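Long-range contacts in acyl-CoA dehydrogenase (Bacillus anthracis, PDB 3OWA), which probably catalyses the FAD-dependent alpha,beta-dehydrogenation of acyl-CoA thioesters, as related acyl-CoA dehydrogenases do: residues V27-D32 with L511-K515; E322-R327 with E507-R512. All coordinates share one frame; numbering follows the deposited sequence.

In the fold
Both contacts converge on helix 490-520, where they share Leu511 and Arg512, and their centres lie about 7 Å apart. Along the chain, the loop 27-32 comes first, just ahead of helix 35-52; segment 322-327 of helix 305-336 follows, and the overlapping segments 507-512 and 511-515 of helix 490-520 come last. Contact 2 is the more deeply placed, its centre about 14 Å from that of the chain against about 19 Å for contact 1. The two also touch directly: Val27 CG1 packs on Arg327 NE at 3.7 Å. The N-terminal loop is thereby fastened onto a crossing of two helices in the C-terminal helical part of the acyl-CoA dehydrogenase chain.

Contact 1: V27-D32 with L511-K515; sequences VFTPED and LRTEK
Asp32 OD2 takes two bonds, one from the ammonium of Lys515 and one from the backbone N of Thr29 in its own segment. The Lys515 NZ to Asp32 OD2 salt bridge measures 3.2 Å, and the two donors approach from opposite faces of the carboxylate plane. Lys515 NZ also donates to Val27 O at 2.9 Å, with a C=O...N angle of 172°, so the donor lies almost straight ahead of the carbonyl. Bends at chi2 and chi3 bring the ammonium within reach of both acceptors.

Arg512 runs roughly at right angles to the lysine, extended from CG to NE, and holds Glu31 side-on. Arg512 NE meets Glu31 OE1 at 2.7 Å and Arg512 NH2 meets Glu31 OE2 at 2.8 Å, each oxygen using its syn lone pair. The carboxylate and guanidinium planes are only 17° apart, the evidence for a nearly coplanar bidentate salt bridge. Pro30 CG lies over one guanidinium face, 3.5 Å from Arg512 NH2, while Thr29 CG2 packs against Arg512 CG at 3.8 Å. A water accepts from Thr29 OG1 and donates to Glu31 OE1 and Arg512 O, tying the ion pair to the helix backbone. At the other end of the loop segment, Val27 CG1 touches Leu511 CD1 at 3.7 Å.

Thr29 leads into the 3-10 segment 30-32, and its N bonded to Asp32 OD2 resembles the return half of a capping box, though Thr29 OG1 accepts only weakly, from Glu31 N. This loop before helix 35-52 packs on helix 490-520 of the C-terminal helical part of the acyl-CoA dehydrogenase fold.

Contact 2: E322-R327 with E507-R512; sequences ESSVYR and ESAVLR
Arg327 and Glu507 meet at about a right angle, with the guanidinium and carboxylate planes 58° apart. Arg327 is extended from CG to NE, and its CG stands anti to the backbone N, carrying the guanidinium across to helix 490-520. It grips end-on a single oxygen: Arg327 NH2 lies 2.7 Å and Arg327 NH1 2.9 Å from Glu507 OE2, both approaching from the same face of the carboxylate. Arg327 NH1 also donates to Ser508 OG at 3.2 Å, in the guanidinium plane.

A similar pattern runs in the reverse direction. Arg512 NH1 donates to Glu322 OE1 at 2.8 Å and to Ser323 OG at 3.2 Å, both acceptors lying at the guanidinium edge; its NE side is held by Glu31, as in contact 1. Here the flat groups are 69° apart, and the nitrogen sits above the Glu322 carboxylate plane. A water donates to Glu322 OE2 and makes a weak bond to Arg512 NH2.

Between the two ion pairs the helices cross at 88° with their axes 8.1 Å apart, and small residues fill the crossing: Ser508 OG lies 3.3 Å from Ser324 CB. The serine hydroxyls of Ser508 and Ser323 also bond to Tyr504 O and Tyr319 O.

Lys468 for Glu507, and Lys281 and Tyr595 for Glu322, add further donors, which would probably favour the charged carboxylates; these in turn offset the buried arginine charges.

Contact 1: V27-D32 with L511-K515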
loop_
_atom_site.group_PDB
_atom_site.type_symbol
_atom_site.label_atom_id
_atom_site.label_comp_id
_atom_site.label_asym_id
_atom_site.label_seq_id
_atom_site.Cartn_x
_atom_site.Cartn_y
_atom_site.Cartn_z
ATOM N N VAL A 27 -5.041 12.035 30.106
ATOM C CA VAL A 27 -5.495 11.609 28.780
ATOM C C VAL A 27 -6.985 11.325 28.732
ATOM O O VAL A 27 -7.570 10.765 29.675
ATOM C CB VAL A 27 -4.712 10.380 28.221
ATOM C CG1 VAL A 27 -3.223 10.682 28.112
ATOM C CG2 VAL A 27 -4.959 9.145 29.060
ATOM N N PHE A 28 -7.593 11.727 27.626
ATOM C CA PHE A 28 -8.974 11.375 27.326
ATOM C C PHE A 28 -8.987 10.107 26.453
ATOM O O PHE A 28 -8.178 9.980 25.533
ATOM C CB PHE A 28 -9.688 12.548 26.634
ATOM C CG PHE A 28 -11.141 12.288 26.358
ATOM C CD1 PHE A 28 -12.089 12.482 27.357
ATOM C CD2 PHE A 28 -11.553 11.825 25.110
ATOM C CE1 PHE A 28 -13.435 12.223 27.127
ATOM C CE2 PHE A 28 -12.887 11.548 24.865
ATOM C CZ PHE A 28 -13.839 11.761 25.876
ATOM N N THR A 29 -9.879 9.166 26.762
ATOM C CA THR A 29 -9.974 7.911 26.018
ATOM C C THR A 29 -11.433 7.612 25.646
ATOM O O THR A 29 -12.336 8.172 26.243
ATOM C CB THR A 29 -9.423 6.697 26.841
ATOM O OG1 THR A 29 -10.402 6.296 27.783
ATOM C CG2 THR A 29 -8.109 7.016 27.550
ATOM N N PRO A 30 -11.664 6.697 24.685
ATOM C CA PRO A 30 -13.057 6.353 24.408
ATOM C C PRO A 30 -13.846 5.846 25.626
ATOM O O PRO A 30 -15.080 5.941 25.628
ATOM C CB PRO A 30 -12.948 5.278 23.321
ATOM C CG PRO A 30 -11.646 5.608 22.572
ATOM C CD PRO A 30 -10.739 6.196 23.640
ATOM N N GLU A 31 -13.160 5.325 26.653
ATOM C CA GLU A 31 -13.838 4.844 27.872
ATOM C C GLU A 31 -14.433 6.006 28.684
ATOM O O GLU A 31 -15.329 5.815 29.515
ATOM C CB GLU A 31 -12.895 3.964 28.740
ATOM C CG GLU A 31 -12.606 2.563 28.179
ATOM C CD GLU A 31 -11.839 2.564 26.817
ATOM O OE1 GLU A 31 -10.753 3.163 26.709
ATOM O OE2 GLU A 31 -12.327 1.939 25.856
ATOM N N ASP A 32 -13.951 7.214 28.396
ATOM C CA ASP A 32 -14.448 8.440 28.988
ATOM C C ASP A 32 -15.678 9.050 28.280
ATOM O O ASP A 32 -16.172 10.084 28.717
ATOM C CB ASP A 32 -13.300 9.458 29.046
ATOM C CG ASP A 32 -12.114 8.954 29.887
ATOM O OD1 ASP A 32 -12.380 8.380 30.966
ATOM O OD2 ASP A 32 -10.941 9.117 29.486
ATOM N N LEU A 511 -1.316 4.320 28.040
ATOM C CA LEU A 511 -2.044 5.098 29.033
ATOM C C LEU A 511 -3.505 4.751 29.018
ATOM O O LEU A 511 -4.122 4.661 30.078
ATOM C CB LEU A 511 -1.827 6.604 28.842
ATOM C CG LEU A 511 -0.408 7.089 29.175
ATOM C CD1 LEU A 511 -0.251 8.580 28.866
ATOM C CD2 LEU A 511 -0.060 6.794 30.630
ATOM N N ARG A 512 -4.062 4.528 27.822
ATOM C CA ARG A 512 -5.468 4.126 27.719
ATOM C C ARG A 512 -5.704 2.764 28.369
ATOM O O ARG A 512 -6.708 2.566 29.077
ATOM C CB ARG A 512 -5.951 4.112 26.258
ATOM C CG ARG A 512 -7.352 3.572 26.102
ATOM C CD ARG A 512 -7.762 3.540 24.657
ATOM N NE ARG A 512 -9.108 3.014 24.544
ATOM C CZ ARG A 512 -9.701 2.732 23.394
ATOM N NH1 ARG A 512 -9.055 2.949 22.240
ATOM N NH2 ARG A 512 -10.939 2.249 23.396
ATOM N N THR A 513 -4.787 1.834 28.135
ATOM C CA THR A 513 -4.906 0.504 28.711
ATOM C C THR A 513 -4.710 0.585 30.262
ATOM O O THR A 513 -5.457 -0.018 31.029
ATOM C CB THR A 513 -3.920 -0.486 28.040
ATOM O OG1 THR A 513 -4.115 -0.470 26.601
ATOM C CG2 THR A 513 -4.097 -1.903 28.601
ATOM N N GLU A 514 -3.719 1.357 30.689
ATOM C CA GLU A 514 -3.449 1.585 32.102
ATOM C C GLU A 514 -4.673 2.174 32.793
ATOM O O GLU A 514 -5.092 1.694 33.860
ATOM C CB GLU A 514 -2.260 2.531 32.239
ATOM C CG GLU A 514 -1.689 2.617 33.647
ATOM C CD GLU A 514 -0.597 3.684 33.780
ATOM O OE1 GLU A 514 0.176 3.887 32.803
ATOM O OE2 GLU A 514 -0.530 4.327 34.864
ATOM N N LYS A 515 -5.267 3.195 32.175
ATOM C CA LYS A 515 -6.488 3.779 32.707
ATOM C C LYS A 515 -7.640 2.769 32.820
ATOM O O LYS A 515 -8.348 2.739 33.838
ATOM C CB LYS A 515 -6.903 5.029 31.913
ATOM C CG LYS A 515 -8.353 5.433 32.171
ATOM C CD LYS A 515 -8.528 6.877 32.566
ATOM C CE LYS A 515 -7.990 7.838 31.564
ATOM N NZ LYS A 515 -8.700 9.141 31.755
HETATM O O HOH W 1 -9.461 3.799 29.193
#

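Contact 2: E322-R327 with E507-R512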
loop_
_atom_site.group_PDB
_atom_site.type_symbol
_atom_site.label_atom_id
_atom_site.label_comp_id
_atom_site.label_asym_id
_atom_site.label_seq_id
_atom_site.Cartn_x
_atom_site.Cartn_y
_atom_site.Cartn_z
ATOM N N GLU A 322 -6.931 4.804 17.233
ATOM C CA GLU A 322 -8.099 5.281 17.940
ATOM C C GLU A 322 -7.684 5.944 19.266
ATOM O O GLU A 322 -8.174 7.030 19.590
ATOM C CB GLU A 322 -9.067 4.135 18.236
ATOM C CG GLU A 322 -10.304 4.567 19.001
ATOM C CD GLU A 322 -11.120 3.389 19.512
ATOM O OE1 GLU A 322 -10.539 2.360 19.992
ATOM O OE2 GLU A 322 -12.363 3.501 19.443
ATOM N N SER A 323 -6.782 5.302 20.011
ATOM C CA SER A 323 -6.302 5.869 21.274
ATOM C C SER A 323 -5.628 7.225 21.077
ATOM O O SER A 323 -5.913 8.178 21.804
ATOM C CB SER A 323 -5.352 4.918 22.001
ATOM O OG SER A 323 -5.901 3.612 22.096
ATOM N N SER A 324 -4.725 7.327 20.118
ATOM C CA SER A 324 -3.992 8.569 19.980
ATOM C C SER A 324 -4.842 9.726 19.384
ATOM O O SER A 324 -4.637 10.901 19.724
ATOM C CB SER A 324 -2.675 8.354 19.197
ATOM O OG SER A 324 -2.931 7.894 17.890
ATOM N N VAL A 325 -5.810 9.398 18.529
ATOM C CA VAL A 325 -6.694 10.432 17.959
ATOM C C VAL A 325 -7.614 11.040 19.031
ATOM O O VAL A 325 -7.752 12.265 19.098
ATOM C CB VAL A 325 -7.510 9.925 16.724
ATOM C CG1 VAL A 325 -8.429 10.980 16.224
ATOM C CG2 VAL A 325 -6.566 9.562 15.579
ATOM N N TYR A 326 -8.270 10.202 19.833
ATOM C CA TYR A 326 -9.181 10.717 20.858
ATOM C C TYR A 326 -8.454 11.396 22.015
ATOM O O TYR A 326 -9.009 12.272 22.651
ATOM C CB TYR A 326 -10.167 9.652 21.356
ATOM C CG TYR A 326 -11.317 9.509 20.390
ATOM C CD1 TYR A 326 -11.355 8.463 19.452
ATOM C CD2 TYR A 326 -12.335 10.461 20.365
ATOM C CE1 TYR A 326 -12.420 8.373 18.527
ATOM C CE2 TYR A 326 -13.391 10.381 19.471
ATOM C CZ TYR A 326 -13.419 9.340 18.549
ATOM O OH TYR A 326 -14.464 9.277 17.672
ATOM N N ARG A 327 -7.205 11.010 22.231
ATOM C CA ARG A 327 -6.320 11.728 23.119
ATOM C C ARG A 327 -6.208 13.167 22.641
ATOM O O ARG A 327 -6.358 14.082 23.426
ATOM C CB ARG A 327 -4.937 11.076 23.153
ATOM C CG ARG A 327 -3.896 11.850 23.964
ATOM C CD ARG A 327 -2.633 11.049 24.133
ATOM N NE ARG A 327 -1.631 11.721 24.957
ATOM C CZ ARG A 327 -0.406 11.250 25.188
ATOM N NH1 ARG A 327 0.000 10.091 24.660
ATOM N NH2 ARG A 327 0.419 11.952 25.950
ATOM N N GLU A 507 2.483 5.568 23.594
ATOM C CA GLU A 507 2.073 6.136 24.886
ATOM C C GLU A 507 0.551 6.211 25.033
ATOM O O GLU A 507 0.002 5.930 26.101
ATOM C CB GLU A 507 2.706 7.517 25.083
ATOM C CG GLU A 507 2.356 8.173 26.420
ATOM C CD GLU A 507 2.910 9.606 26.584
ATOM O OE1 GLU A 507 3.560 9.879 27.621
ATOM O OE2 GLU A 507 2.695 10.470 25.695
ATOM N N SER A 508 -0.133 6.602 23.958
ATOM C CA SER A 508 -1.601 6.669 23.952
ATOM C C SER A 508 -2.218 5.307 24.229
ATOM O O SER A 508 -3.163 5.205 25.021
ATOM C CB SER A 508 -2.140 7.220 22.626
ATOM O OG SER A 508 -1.701 8.548 22.373
ATOM N N ALA A 509 -1.693 4.272 23.572
ATOM C CA ALA A 509 -2.131 2.909 23.806
ATOM C C ALA A 509 -1.829 2.469 25.260
ATOM O O ALA A 509 -2.700 1.890 25.929
ATOM C CB ALA A 509 -1.508 1.935 22.782
ATOM N N VAL A 510 -0.622 2.761 25.746
ATOM C CA VAL A 510 -0.237 2.360 27.116
ATOM C C VAL A 510 -1.144 3.005 28.161
ATOM O O VAL A 510 -1.694 2.322 29.029
ATOM C CB VAL A 510 1.235 2.677 27.440
ATOM C CG1 VAL A 510 1.522 2.430 28.932
ATOM C CG2 VAL A 510 2.149 1.804 26.610
ATOM N N LEU A 511 -1.316 4.320 28.040
ATOM C CA LEU A 511 -2.044 5.098 29.033
ATOM C C LEU A 511 -3.505 4.751 29.018
ATOM O O LEU A 511 -4.122 4.661 30.078
ATOM C CB LEU A 511 -1.827 6.604 28.842
ATOM C CG LEU A 511 -0.408 7.089 29.175
ATOM C CD1 LEU A 511 -0.251 8.580 28.866
ATOM C CD2 LEU A 511 -0.060 6.794 30.630
ATOM N N ARG A 512 -4.062 4.528 27.822
ATOM C CA ARG A 512 -5.468 4.126 27.719
ATOM C C ARG A 512 -5.704 2.764 28.369
ATOM O O ARG A 512 -6.708 2.566 29.077
ATOM C CB ARG A 512 -5.951 4.112 26.258
ATOM C CG ARG A 512 -7.352 3.572 26.102
ATOM C CD ARG A 512 -7.762 3.540 24.657
ATOM N NE ARG A 512 -9.108 3.014 24.544
ATOM C CZ ARG A 512 -9.701 2.732 23.394
ATOM N NH1 ARG A 512 -9.055 2.949 22.240
ATOM N NH2 ARG A 512 -10.939 2.249 23.396
HETATM O O HOH W 2 -13.415 1.671 21.239
#